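PDB 2Q04: acetoin utilization protein from Exiguobacterium sibiricum, which probably transfers an acetyl group from acetyl-CoA, as other members of the GNAT acetyltransferase family do, in a pathway linked by name to acetoin utilization. Local coordinates for residues Gly99-Ala104 with Thr133-Trp138. Residues are numbered along the deposited sequence; the frame is centred on the assembly and turned at random.
Sequences GAIEVA and TTEYYW. With CA (calcium ion), chain G; EDO (1,2-ethanediol), chain J.
Gly99 and Thr134 meet through a calcium ion: Gly99 O and Thr134 O each bind it at 2.5 Å, and three waters complete the observed shell. Backbone carbonyls suit this task because they are fixed by their strands and bring partial negative charge without a side chain. The parallel strands splay apart here, with no direct hydrogen bond between Gly99-Ala104 and Thr133-Trp138, consistent with the V-shaped opening of the GNAT fold, where relatives bind acetyl-CoA. Glu135 reaches into this fork. From CB, CG lies beside the backbone N, anti to the carbonyl carbon, and the chain bends at chi2 (-73°), bringing the carboxylate nearer Ile101; the side chain also touches Met156 and Met160 of helix 149-162. OE2 lies 4.3 Å from Ile101 CG2 and accepts from two waters. One, 2.7 Å from OE2, is a calcium ligand that also donates to Thr133 OG1, itself hydrogen-bonded to Leu98 O. The other accepts from Ile101 N. OE1 takes hydrogen bonds from Trp140 NE1 and from 1,2-ethanediol, probably a crystallisation additive. Glutamate suits the place by length and charge, probably helping to balance the calcium ion from the second shell. Were the carboxylate lost to an alanine here, both waters would probably lose one acceptor and the Trp140 indole N-H this partner, breaking the water bridge to Ile101 N. Ile101, beta-branched and apolar, packs against Leu117 of helix 112-121 and Met159 of helix 149-162. The fork joins the strands of beta-alpha-beta unit 95-135, flanked by strands 71-79 and 182-187.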
loop_
_atom_site.group_PDB
_atom_site.type_symbol
_atom_site.label_atom_id
_atom_site.label_comp_id
_atom_site.label_asym_id
_atom_site.label_seq_id
_atom_site.Cartn_x
_atom_site.Cartn_y
_atom_site.Cartn_z
ATOM N N GLY A 99 -2.812 -0.283 -2.202
ATOM C CA GLY A 99 -4.070 0.175 -1.626
ATOM C C GLY A 99 -3.879 0.805 -0.277
ATOM O O GLY A 99 -4.112 1.996 -0.103
ATOM N N ALA A 100 -3.402 0.007 0.679
ATOM C CA ALA A 100 -3.207 0.480 2.032
ATOM C C ALA A 100 -2.109 -0.302 2.755
ATOM O O ALA A 100 -1.639 -1.339 2.279
ATOM C CB ALA A 100 -4.515 0.396 2.807
ATOM N N ILE A 101 -1.689 0.237 3.892
ATOM C CA ILE A 101 -0.692 -0.381 4.740
ATOM C C ILE A 101 -0.998 0.018 6.162
ATOM O O ILE A 101 -1.054 1.192 6.477
ATOM C CB ILE A 101 0.739 0.069 4.358
ATOM C CG1 ILE A 101 1.783 -0.669 5.195
ATOM C CG2 ILE A 101 0.901 1.557 4.526
ATOM C CD1 ILE A 101 3.191 -0.470 4.700
ATOM N N GLU A 102 -1.291 -0.959 6.997
ATOM C CA GLU A 102 -1.702 -0.684 8.357
ATOM C C GLU A 102 -0.997 -1.615 9.340
ATOM O O GLU A 102 -0.718 -2.753 9.028
ATOM C CB GLU A 102 -3.231 -0.823 8.482
ATOM C CG GLU A 102 -3.809 -0.185 9.735
ATOM C CD GLU A 102 -5.343 -0.265 9.798
ATOM O OE1 GLU A 102 -5.973 -0.737 8.807
ATOM O OE2 GLU A 102 -5.914 0.153 10.842
ATOM N N VAL A 103 -0.685 -1.089 10.517
ATOM C CA VAL A 103 0.033 -1.833 11.542
ATOM C C VAL A 103 -0.517 -1.462 12.913
ATOM O O VAL A 103 -0.624 -0.282 13.239
ATOM C CB VAL A 103 1.544 -1.495 11.513
ATOM C CG1 VAL A 103 2.275 -2.197 12.662
ATOM C CG2 VAL A 103 2.154 -1.866 10.155
ATOM N N ALA A 104 -0.858 -2.472 13.719
ATOM C CA ALA A 104 -1.395 -2.233 15.064
ATOM C C ALA A 104 -0.523 -1.233 15.828
ATOM O O ALA A 104 0.701 -1.286 15.757
ATOM C CB ALA A 104 -1.501 -3.540 15.836
ATOM N N THR A 133 0.350 5.145 -4.979
ATOM C CA THR A 133 -0.401 5.053 -3.728
ATOM C C THR A 133 -0.879 6.439 -3.308
ATOM O O THR A 133 -0.250 7.447 -3.632
ATOM C CB THR A 133 0.483 4.401 -2.554
ATOM O OG1 THR A 133 -0.369 3.758 -1.607
ATOM C CG2 THR A 133 1.309 5.433 -1.851
ATOM N N THR A 134 -2.004 6.480 -2.611
ATOM C CA THR A 134 -2.566 7.724 -2.120
ATOM C C THR A 134 -2.716 7.655 -0.623
ATOM O O THR A 134 -3.144 6.635 -0.088
ATOM C CB THR A 134 -3.935 7.969 -2.713
ATOM O OG1 THR A 134 -4.762 6.817 -2.492
ATOM C CG2 THR A 134 -3.833 8.240 -4.200
ATOM N N GLU A 135 -2.365 8.747 0.059
ATOM C CA GLU A 135 -2.470 8.824 1.531
ATOM C C GLU A 135 -3.192 10.111 1.927
ATOM O O GLU A 135 -2.808 11.189 1.505
ATOM C CB GLU A 135 -1.071 8.780 2.169
ATOM C CG GLU A 135 -0.400 7.379 2.136
ATOM C CD GLU A 135 -1.032 6.387 3.126
ATOM O OE1 GLU A 135 -1.624 6.844 4.121
ATOM O OE2 GLU A 135 -0.931 5.148 2.903
ATOM N N TYR A 136 -4.255 9.974 2.725
ATOM C CA TYR A 136 -5.062 11.100 3.149
ATOM C C TYR A 136 -5.059 11.215 4.672
ATOM O O TYR A 136 -5.245 10.220 5.374
ATOM C CB TYR A 136 -6.491 10.921 2.675
ATOM C CG TYR A 136 -6.622 10.640 1.202
ATOM C CD1 TYR A 136 -6.926 11.661 0.304
ATOM C CD2 TYR A 136 -6.474 9.355 0.707
ATOM C CE1 TYR A 136 -7.074 11.403 -1.060
ATOM C CE2 TYR A 136 -6.609 9.086 -0.659
ATOM C CZ TYR A 136 -6.914 10.116 -1.531
ATOM O OH TYR A 136 -7.069 9.857 -2.864
ATOM N N TYR A 137 -4.961 12.449 5.176
ATOM C CA TYR A 137 -4.847 12.691 6.631
ATOM C C TYR A 137 -5.997 12.030 7.429
ATOM O O TYR A 137 -5.823 11.666 8.602
ATOM C CB TYR A 137 -4.824 14.208 6.934
ATOM C CG TYR A 137 -6.211 14.798 7.144
ATOM C CD1 TYR A 137 -6.888 14.624 8.358
ATOM C CD2 TYR A 137 -6.863 15.487 6.126
ATOM C CE1 TYR A 137 -8.163 15.121 8.548
ATOM C CE2 TYR A 137 -8.145 16.012 6.318
ATOM C CZ TYR A 137 -8.795 15.805 7.524
ATOM O OH TYR A 137 -10.073 16.298 7.721
ATOM N N TRP A 138 -7.170 11.899 6.796
ATOM C CA TRP A 138 -8.390 11.431 7.502
ATOM C C TRP A 138 -8.452 9.890 7.770
ATOM O O TRP A 138 -9.455 9.390 8.289
ATOM C CB TRP A 138 -9.674 11.917 6.777
ATOM C CG TRP A 138 -9.724 11.609 5.285
ATOM C CD1 TRP A 138 -9.950 10.399 4.709
ATOM C CD2 TRP A 138 -9.612 12.552 4.204
ATOM N NE1 TRP A 138 -9.944 10.515 3.338
ATOM C CE2 TRP A 138 -9.755 11.833 3.006
ATOM C CE3 TRP A 138 -9.379 13.925 4.139
ATOM C CZ2 TRP A 138 -9.675 12.447 1.747
ATOM C CZ3 TRP A 138 -9.300 14.540 2.878
ATOM C CH2 TRP A 138 -9.450 13.802 1.713
HETATM CA CA CA G . -4.207 4.442 0.118
HETATM C C1 EDO J . -1.907 5.002 7.882
HETATM O O1 EDO J . -0.919 5.564 6.989
HETATM C C2 EDO J . -2.880 4.131 7.113
HETATM O O2 EDO J . -4.076 3.962 7.871
HETATM O O HOH W 1 -2.767 3.032 4.333
HETATM O O HOH W 2 -1.838 4.115 0.579
HETATM O O HOH W 3 -3.428 4.058 -2.385
HETATM O O HOH W 4 -6.892 4.887 0.014
#